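Local coordinates for FrnE protein (Deinococcus radiodurans, PDB 5CO3) that probably acts as a disulfide oxidoreductase of the cytoplasm, built on a DsbA-like thioredoxin domain and working on thiols and disulfides, at residues I16-A21 with A127-L132; S51-P56 with L106-L111. One frame throughout, in Å; residues are numbered along the deposited sequence. Where two conformers were deposited one is given.

Contact 1 (I16-A21 with A127-L132); sequences IWSDIA and AMKERL
Just ahead of the thioredoxin-type CxxC pair, Cys22 and Cys25, Ser18 at the end of strand 12-18 and Ile20 in the following loop meet Lys129 and Leu132 of helix 125-137. Lys129 carries the polar half. Its CG is anti to the backbone N, the chain bends at CD (chi2 75°), and the rest runs straight to the strand end, where NZ donates to Ser18 OG at 2.7 Å. Ser18 OG is anti to its own backbone N (chi1 178°), which swings the hydroxyl to the lysine. NZ also lies beside the peptide joining Asp19 and Ile20, 3.6 Å from Asp19 C. The apolar half is van der Waals packing: Ile20 CG1 rests 4.0 Å from Leu132 CB, while Ile20 CG2 lies 3.8 Å from the backbone oxygen Leu132 O. Ile20 has two deposited conformers, so the detail applies to one of them. Trp49 packs on both Ser18 and Lys129. Asp19 OD1 stays 5.8 Å from Lys129 NZ and bonds to His113 instead. The buried ammonium is thus met by a neutral hydroxyl and by an oxygen of a glycerol probably taken up from the crystallisation liquor, so its charge may be only partly balanced here.

Contact 2 (S51-P56 with L106-L111); sequences SFELDP and LANTFL
Glu53 is the centre of this contact, laid against Thr109 and Phe110 where the loop after strand 45-51 passes the start of helix 110-121. This is the tight side. Glu53 CG lies 3.5 Å from Thr109 OG1, whose bond goes to Asp19. Beyond it the extended chain (chi2 176°) carries the carboxylate past the helix start, where OE2 comes within 3.3 Å of Phe110 CD1. Carboxylate and ring planes are only 15° apart, yet the approach to the ring is oblique. OE2 is also paired with Arg177, which makes a cation-pi contact with Phe110. Glu53 OE1 and Asn108 OD1, 3.5 Å apart, are both acceptors and are served by different donors. OD1 takes Phe110 N at 2.9 Å, an Asx turn leading into the helix. OE1 takes a water at 2.7 Å; the same water donates to Asp55 O at 3.0 Å and accepts from Thr109 N. An alanine in place of Glu53 would probably leave Arg177 without this carboxylate partner and the water with two of its three bonds, and so less firmly fixed.

The other side is looser and more open to solvent. Asp55 and Pro56 are exposed, and the one direct hydrogen bond between the segments is weak: Asn108 ND2 to Pro56 O, 3.3 Å with an N-H...O angle of 142°. Asn108 ND2 also bonds to Ala58 O, further along the same loop. The contact therefore joins the loop between strands 45-51 and 61-62 to the link from strand 106-107 into helix 110-121, with helix 173-186 packing against Phe52 and Phe110 from outside the two segments.

Overall arrangement
From the N terminus, strand 12-18 brings in the first half of contact 1; helix 23-38 then crosses over to strand 45-51, which lies parallel to strand 12-18 and leads into the first half of contact 2. Contact 2 closes a loop of 49 residues holding helices 66-74 and 78-93. The chain goes on through helix 110-121 to helix 125-137, where contact 1 closes its larger loop of 105 residues, with contact 2 nested inside. The two centres are 11 Å apart, and Asp19 bridges them through probable hydrogen bonds: OD1 to Thr109 OG1 at 2.8 Å, OD2 to Leu54 N at 2.9 Å. The ends of neighbouring sheet strands are thereby tied to two consecutive helices.

Contact 1 (I16-A21 with A127-L132)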
ATOM      1  N   ILE A  16      -4.119   4.645   2.154  1.00 32.24           N
ATOM      2  CA  ILE A  16      -3.847   3.218   2.219  1.00 28.64           C
ATOM      3  C   ILE A  16      -2.523   2.942   2.907  1.00 33.26           C
ATOM      4  O   ILE A  16      -1.464   3.389   2.455  1.00 35.14           O
ATOM      5  CB  ILE A  16      -3.832   2.569   0.824  1.00 28.55           C
ATOM      6  CG1 ILE A  16      -5.050   3.020   0.011  1.00 33.82           C
ATOM      7  CG2 ILE A  16      -3.811   1.051   0.951  1.00 30.48           C
ATOM      8  CD1 ILE A  16      -5.061   2.484  -1.398  1.00 33.54           C
ATOM      9  N   TRP A  17      -2.593   2.201   4.005  1.00 33.00           N
ATOM     10  CA  TRP A  17      -1.377   1.727   4.666  1.00 27.06           C
ATOM     11  C   TRP A  17      -1.004   0.363   4.110  1.00 31.04           C
ATOM     12  O   TRP A  17      -1.852  -0.509   3.926  1.00 30.62           O
ATOM     13  CB  TRP A  17      -1.569   1.673   6.180  1.00 30.53           C
ATOM     14  CG  TRP A  17      -1.286   2.990   6.855  1.00 30.31           C
ATOM     15  CD1 TRP A  17      -0.107   3.384   7.420  1.00 30.32           C
ATOM     16  CD2 TRP A  17      -2.195   4.083   7.020  1.00 38.81           C
ATOM     17  NE1 TRP A  17      -0.225   4.653   7.934  1.00 32.00           N
ATOM     18  CE2 TRP A  17      -1.501   5.105   7.706  1.00 37.26           C
ATOM     19  CE3 TRP A  17      -3.529   4.296   6.663  1.00 36.48           C
ATOM     20  CZ2 TRP A  17      -2.095   6.322   8.032  1.00 40.14           C
ATOM     21  CZ3 TRP A  17      -4.122   5.507   6.996  1.00 41.79           C
ATOM     22  CH2 TRP A  17      -3.403   6.503   7.672  1.00 40.09           C
ATOM     23  N   SER A  18       0.283   0.178   3.835  1.00 28.09           N
ATOM     24  CA  SER A  18       0.710  -0.996   3.109  1.00 26.07           C
ATOM     25  C   SER A  18       2.189  -1.246   3.388  1.00 25.77           C
ATOM     26  O   SER A  18       2.924  -0.301   3.661  1.00 27.40           O
ATOM     27  CB  SER A  18       0.470  -0.797   1.619  1.00 28.26           C
ATOM     28  OG  SER A  18       0.912  -1.908   0.884  1.00 30.33           O
ATOM     29  N   ASP A  19       2.595  -2.512   3.336  1.00 29.28           N
ATOM     30  CA  ASP A  19       4.012  -2.864   3.342  1.00 25.84           C
ATOM     31  C   ASP A  19       4.365  -3.583   2.054  1.00 24.10           C
ATOM     32  O   ASP A  19       3.601  -4.398   1.539  1.00 25.36           O
ATOM     33  CB  ASP A  19       4.380  -3.749   4.542  1.00 25.54           C
ATOM     34  CG  ASP A  19       5.893  -3.782   4.813  1.00 33.21           C
ATOM     35  OD1 ASP A  19       6.661  -3.067   4.125  1.00 24.39           O
ATOM     36  OD2 ASP A  19       6.305  -4.508   5.732  1.00 27.54           O
ATOM     37  N   ILE A  20       5.545  -3.250   1.545  1.00 25.58           N
ATOM     38  CA  ILE A  20       6.076  -3.879   0.343  0.61 24.03           C
ATOM     39  C   ILE A  20       6.251  -5.376   0.563  1.00 22.70           C
ATOM     40  O   ILE A  20       6.089  -6.171  -0.371  1.00 22.98           O
ATOM     41  CB  ILE A  20       7.417  -3.228  -0.065  0.61 22.08           C
ATOM     42  CG1 ILE A  20       7.165  -1.792  -0.522  0.61 24.97           C
ATOM     43  CG2 ILE A  20       8.115  -4.019  -1.164  0.61 23.75           C
ATOM     44  CD1 ILE A  20       8.081  -0.779   0.066  0.61 26.77           C
ATOM     45  N   ALA A  21       6.530  -5.765   1.803  1.00 22.63           N
ATOM     46  CA  ALA A  21       6.739  -7.186   2.105  1.00 23.47           C
ATOM     47  C   ALA A  21       5.451  -7.996   2.268  1.00 24.09           C
ATOM     48  O   ALA A  21       5.514  -9.195   2.517  1.00 24.62           O
ATOM     49  CB  ALA A  21       7.612  -7.335   3.375  1.00 23.34           C
ATOM     50  N   ALA A 127       3.141   4.593  -8.817  1.00 27.06           N
ATOM     51  CA  ALA A 127       4.014   3.838  -9.718  1.00 22.92           C
ATOM     52  C   ALA A 127       5.237   3.261  -8.989  1.00 23.70           C
ATOM     53  O   ALA A 127       5.670   2.154  -9.284  1.00 24.31           O
ATOM     54  CB  ALA A 127       4.458   4.712 -10.874  1.00 25.13           C
ATOM     55  N   MET A 128       5.790   4.020  -8.045  1.00 26.06           N
ATOM     56  CA  MET A 128       6.909   3.524  -7.240  1.00 23.07           C
ATOM     57  C   MET A 128       6.463   2.356  -6.371  1.00 24.92           C
ATOM     58  O   MET A 128       7.167   1.350  -6.280  1.00 22.35           O
ATOM     59  CB  MET A 128       7.489   4.630  -6.360  1.00 27.82           C
ATOM     60  CG  MET A 128       8.886   4.310  -5.810  1.00 26.73           C
ATOM     61  SD  MET A 128      10.153   4.197  -7.107  1.00 28.01           S
ATOM     62  CE  MET A 128      10.386   2.440  -7.264  1.00 27.59           C
ATOM     63  N   LYS A 129       5.293   2.495  -5.739  1.00 24.14           N
ATOM     64  CA  LYS A 129       4.757   1.431  -4.889  1.00 22.13           C
ATOM     65  C   LYS A 129       4.575   0.163  -5.715  1.00 22.91           C
ATOM     66  O   LYS A 129       5.015  -0.917  -5.325  1.00 21.25           O
ATOM     67  CB  LYS A 129       3.426   1.851  -4.243  1.00 25.77           C
ATOM     68  CG  LYS A 129       2.717   0.723  -3.498  1.00 25.64           C
ATOM     69  CD  LYS A 129       3.386   0.410  -2.164  1.00 35.57           C
ATOM     70  CE  LYS A 129       2.622  -0.666  -1.413  1.00 36.22           C
ATOM     71  NZ  LYS A 129       3.222  -0.975  -0.082  1.00 34.44           N
ATOM     72  N   GLU A 130       3.931   0.316  -6.867  1.00 24.29           N
ATOM     73  CA  GLU A 130       3.715  -0.781  -7.804  1.00 21.81           C
ATOM     74  C   GLU A 130       5.024  -1.489  -8.187  1.00 21.95           C
ATOM     75  O   GLU A 130       5.119  -2.717  -8.115  1.00 20.93           O
ATOM     76  CB  GLU A 130       3.011  -0.241  -9.055  1.00 20.86           C
ATOM     77  CG  GLU A 130       2.885  -1.234 -10.200  1.00 24.79           C
ATOM     78  CD  GLU A 130       1.773  -2.244  -9.974  1.00 25.11           C
ATOM     79  OE1 GLU A 130       0.857  -1.964  -9.171  1.00 24.91           O
ATOM     80  OE2 GLU A 130       1.817  -3.318 -10.598  1.00 26.34           O
ATOM     81  N   ARG A 131       6.029  -0.699  -8.572  1.00 20.51           N
ATOM     82  CA  ARG A 131       7.326  -1.232  -8.982  1.00 22.43           C
ATOM     83  C   ARG A 131       7.983  -2.027  -7.872  1.00 19.17           C
ATOM     84  O   ARG A 131       8.519  -3.104  -8.118  1.00 22.09           O
ATOM     85  CB  ARG A 131       8.259  -0.102  -9.411  1.00 25.44           C
ATOM     86  CG  ARG A 131       9.562  -0.614 -10.045  1.00 26.73           C
ATOM     87  CD  ARG A 131       9.248  -1.348 -11.348  1.00 25.27           C
ATOM     88  NE  ARG A 131      10.361  -2.134 -11.891  1.00 26.82           N
ATOM     89  CZ  ARG A 131      10.641  -3.390 -11.545  1.00 25.20           C
ATOM     90  NH1 ARG A 131       9.924  -4.009 -10.603  1.00 25.43           N
ATOM     91  NH2 ARG A 131      11.651  -4.022 -12.122  1.00 29.86           N
ATOM     92  N   LEU A 132       7.936  -1.493  -6.649  1.00 18.68           N
ATOM     93  CA  LEU A 132       8.516  -2.173  -5.497  1.00 22.27           C
ATOM     94  C   LEU A 132       7.781  -3.477  -5.167  1.00 19.73           C
ATOM     95  O   LEU A 132       8.413  -4.486  -4.875  1.00 20.87           O
ATOM     96  CB  LEU A 132       8.533  -1.241  -4.279  1.00 19.93           C
ATOM     97  CG  LEU A 132       9.635  -0.201  -4.429  1.00 18.88           C
ATOM     98  CD1 LEU A 132       9.353   0.992  -3.533  1.00 22.08           C
ATOM     99  CD2 LEU A 132      11.014  -0.826  -4.102  1.00 21.19           C
TER

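Contact 2 (S51-P56 with L106-L111)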
ATOM      1  N   SER A  51       3.218   4.506   4.694  1.00 33.66           N
ATOM      2  CA  SER A  51       4.186   3.477   5.047  1.00 33.77           C
ATOM      3  C   SER A  51       3.724   2.632   6.219  1.00 33.39           C
ATOM      4  O   SER A  51       3.192   3.142   7.206  1.00 36.28           O
ATOM      5  CB  SER A  51       5.538   4.108   5.377  1.00 35.02           C
ATOM      6  OG  SER A  51       5.952   4.988   4.353  1.00 37.00           O
ATOM      7  N   PHE A  52       3.948   1.330   6.098  1.00 30.00           N
ATOM      8  CA  PHE A  52       3.710   0.396   7.181  1.00 34.08           C
ATOM      9  C   PHE A  52       4.786  -0.672   7.070  1.00 28.37           C
ATOM     10  O   PHE A  52       5.082  -1.140   5.967  1.00 29.08           O
ATOM     11  CB  PHE A  52       2.316  -0.217   7.088  1.00 32.49           C
ATOM     12  CG  PHE A  52       1.905  -0.993   8.309  1.00 35.44           C
ATOM     13  CD1 PHE A  52       2.330  -2.298   8.492  1.00 36.40           C
ATOM     14  CD2 PHE A  52       1.066  -0.427   9.259  1.00 34.44           C
ATOM     15  CE1 PHE A  52       1.942  -3.017   9.602  1.00 37.33           C
ATOM     16  CE2 PHE A  52       0.673  -1.143  10.369  1.00 37.06           C
ATOM     17  CZ  PHE A  52       1.120  -2.442  10.543  1.00 43.65           C
ATOM     18  N   GLU A  53       5.390  -1.017   8.202  1.00 33.85           N
ATOM     19  CA  GLU A  53       6.377  -2.085   8.248  1.00 33.50           C
ATOM     20  C   GLU A  53       5.870  -3.212   9.124  1.00 38.02           C
ATOM     21  O   GLU A  53       5.619  -3.008  10.311  1.00 39.87           O
ATOM     22  CB  GLU A  53       7.719  -1.570   8.781  1.00 30.70           C
ATOM     23  CG  GLU A  53       8.603  -0.953   7.709  1.00 28.80           C
ATOM     24  CD  GLU A  53       9.888  -0.365   8.274  1.00 36.71           C
ATOM     25  OE1 GLU A  53      10.920  -1.073   8.337  1.00 38.20           O
ATOM     26  OE2 GLU A  53       9.861   0.820   8.669  1.00 36.84           O
ATOM     27  N   LEU A  54       5.712  -4.395   8.533  1.00 37.90           N
ATOM     28  CA  LEU A  54       5.353  -5.578   9.304  1.00 38.74           C
ATOM     29  C   LEU A  54       6.342  -5.796  10.433  1.00 36.98           C
ATOM     30  O   LEU A  54       5.962  -6.172  11.534  1.00 41.54           O
ATOM     31  CB  LEU A  54       5.314  -6.818   8.420  1.00 31.50           C
ATOM     32  CG  LEU A  54       4.313  -6.795   7.271  1.00 37.07           C
ATOM     33  CD1 LEU A  54       4.437  -8.083   6.479  1.00 33.96           C
ATOM     34  CD2 LEU A  54       2.904  -6.597   7.815  1.00 41.21           C
ATOM     35  N   ASP A  55       7.617  -5.556  10.151  1.00 35.90           N
ATOM     36  CA  ASP A  55       8.671  -5.764  11.135  1.00 40.08           C
ATOM     37  C   ASP A  55       9.750  -4.696  10.996  1.00 37.65           C
ATOM     38  O   ASP A  55      10.738  -4.891  10.287  1.00 38.79           O
ATOM     39  CB  ASP A  55       9.277  -7.162  10.975  1.00 42.29           C
ATOM     40  CG  ASP A  55      10.322  -7.487  12.041  1.00 49.41           C
ATOM     41  OD1 ASP A  55      10.454  -6.747  13.049  1.00 48.96           O
ATOM     42  OD2 ASP A  55      11.009  -8.513  11.863  1.00 53.78           O
ATOM     43  N   PRO A  56       9.556  -3.560  11.674  1.00 44.63           N
ATOM     44  CA  PRO A  56      10.479  -2.423  11.622  1.00 43.37           C
ATOM     45  C   PRO A  56      11.876  -2.799  12.122  1.00 41.33           C
ATOM     46  O   PRO A  56      12.859  -2.197  11.711  1.00 43.32           O
ATOM     47  CB  PRO A  56       9.829  -1.391  12.554  1.00 46.91           C
ATOM     48  CG  PRO A  56       8.415  -1.840  12.728  1.00 49.42           C
ATOM     49  CD  PRO A  56       8.444  -3.328  12.611  1.00 46.78           C
ATOM     50  N   LEU A 106      14.029 -11.635   1.941  1.00 22.05           N
ATOM     51  CA  LEU A 106      13.375 -11.115   3.138  1.00 22.45           C
ATOM     52  C   LEU A 106      14.122  -9.900   3.668  1.00 23.99           C
ATOM     53  O   LEU A 106      14.901  -9.990   4.625  1.00 26.34           O
ATOM     54  CB  LEU A 106      13.271 -12.204   4.210  1.00 24.54           C
ATOM     55  CG  LEU A 106      12.359 -13.384   3.864  1.00 26.34           C
ATOM     56  CD1 LEU A 106      12.452 -14.456   4.953  1.00 27.66           C
ATOM     57  CD2 LEU A 106      10.925 -12.924   3.688  1.00 24.31           C
ATOM     58  N   ALA A 107      13.866  -8.765   3.029  1.00 24.17           N
ATOM     59  CA  ALA A 107      14.582  -7.525   3.286  1.00 25.82           C
ATOM     60  C   ALA A 107      13.801  -6.600   4.212  1.00 24.27           C
ATOM     61  O   ALA A 107      12.561  -6.573   4.181  1.00 22.79           O
ATOM     62  CB  ALA A 107      14.880  -6.806   1.954  1.00 25.68           C
ATOM     63  N   ASN A 108      14.527  -5.838   5.027  1.00 24.68           N
ATOM     64  CA  ASN A 108      13.934  -4.720   5.764  1.00 23.58           C
ATOM     65  C   ASN A 108      13.444  -3.700   4.738  1.00 24.91           C
ATOM     66  O   ASN A 108      14.195  -3.360   3.833  1.00 24.38           O
ATOM     67  CB  ASN A 108      14.971  -4.097   6.721  1.00 25.43           C
ATOM     68  CG  ASN A 108      14.383  -2.979   7.573  1.00 32.56           C
ATOM     69  OD1 ASN A 108      14.042  -1.913   7.061  1.00 31.10           O
ATOM     70  ND2 ASN A 108      14.272  -3.217   8.880  1.00 30.84           N
ATOM     71  N   THR A 109      12.202  -3.220   4.869  1.00 24.87           N
ATOM     72  CA  THR A 109      11.591  -2.363   3.832  1.00 20.96           C
ATOM     73  C   THR A 109      11.617  -0.854   4.119  1.00 26.30           C
ATOM     74  O   THR A 109      11.000  -0.075   3.389  1.00 25.56           O
ATOM     75  CB  THR A 109      10.113  -2.770   3.569  1.00 26.64           C
ATOM     76  OG1 THR A 109       9.353  -2.700   4.784  1.00 25.20           O
ATOM     77  CG2 THR A 109      10.056  -4.191   3.014  1.00 27.11           C
ATOM     78  N   PHE A 110      12.354  -0.438   5.154  1.00 28.20           N
ATOM     79  CA  PHE A 110      12.373   0.968   5.576  1.00 27.63           C
ATOM     80  C   PHE A 110      12.817   1.901   4.441  1.00 29.88           C
ATOM     81  O   PHE A 110      12.142   2.904   4.147  1.00 31.15           O
ATOM     82  CB  PHE A 110      13.291   1.135   6.798  1.00 32.79           C
ATOM     83  CG  PHE A 110      13.237   2.502   7.446  1.00 31.63           C
ATOM     84  CD1 PHE A 110      12.027   3.118   7.726  1.00 35.89           C
ATOM     85  CD2 PHE A 110      14.412   3.143   7.835  1.00 40.77           C
ATOM     86  CE1 PHE A 110      11.987   4.366   8.339  1.00 36.82           C
ATOM     87  CE2 PHE A 110      14.371   4.390   8.457  1.00 40.73           C
ATOM     88  CZ  PHE A 110      13.162   4.997   8.715  1.00 39.39           C
ATOM     89  N   LEU A 111      13.922   1.550   3.789  1.00 29.27           N
ATOM     90  CA  LEU A 111      14.487   2.363   2.716  1.00 25.72           C
ATOM     91  C   LEU A 111      13.563   2.389   1.500  1.00 27.55           C
ATOM     92  O   LEU A 111      13.423   3.423   0.848  1.00 27.81           O
ATOM     93  CB  LEU A 111      15.871   1.847   2.309  1.00 27.80           C
ATOM     94  CG  LEU A 111      17.043   2.185   3.225  1.00 33.52           C
ATOM     95  CD1 LEU A 111      18.271   1.361   2.851  1.00 28.40           C
ATOM     96  CD2 LEU A 111      17.338   3.686   3.165  1.00 33.93           C
TER
HETATM   97  O   HOH W   1      11.043  -3.620   7.594  1.00 25.68           O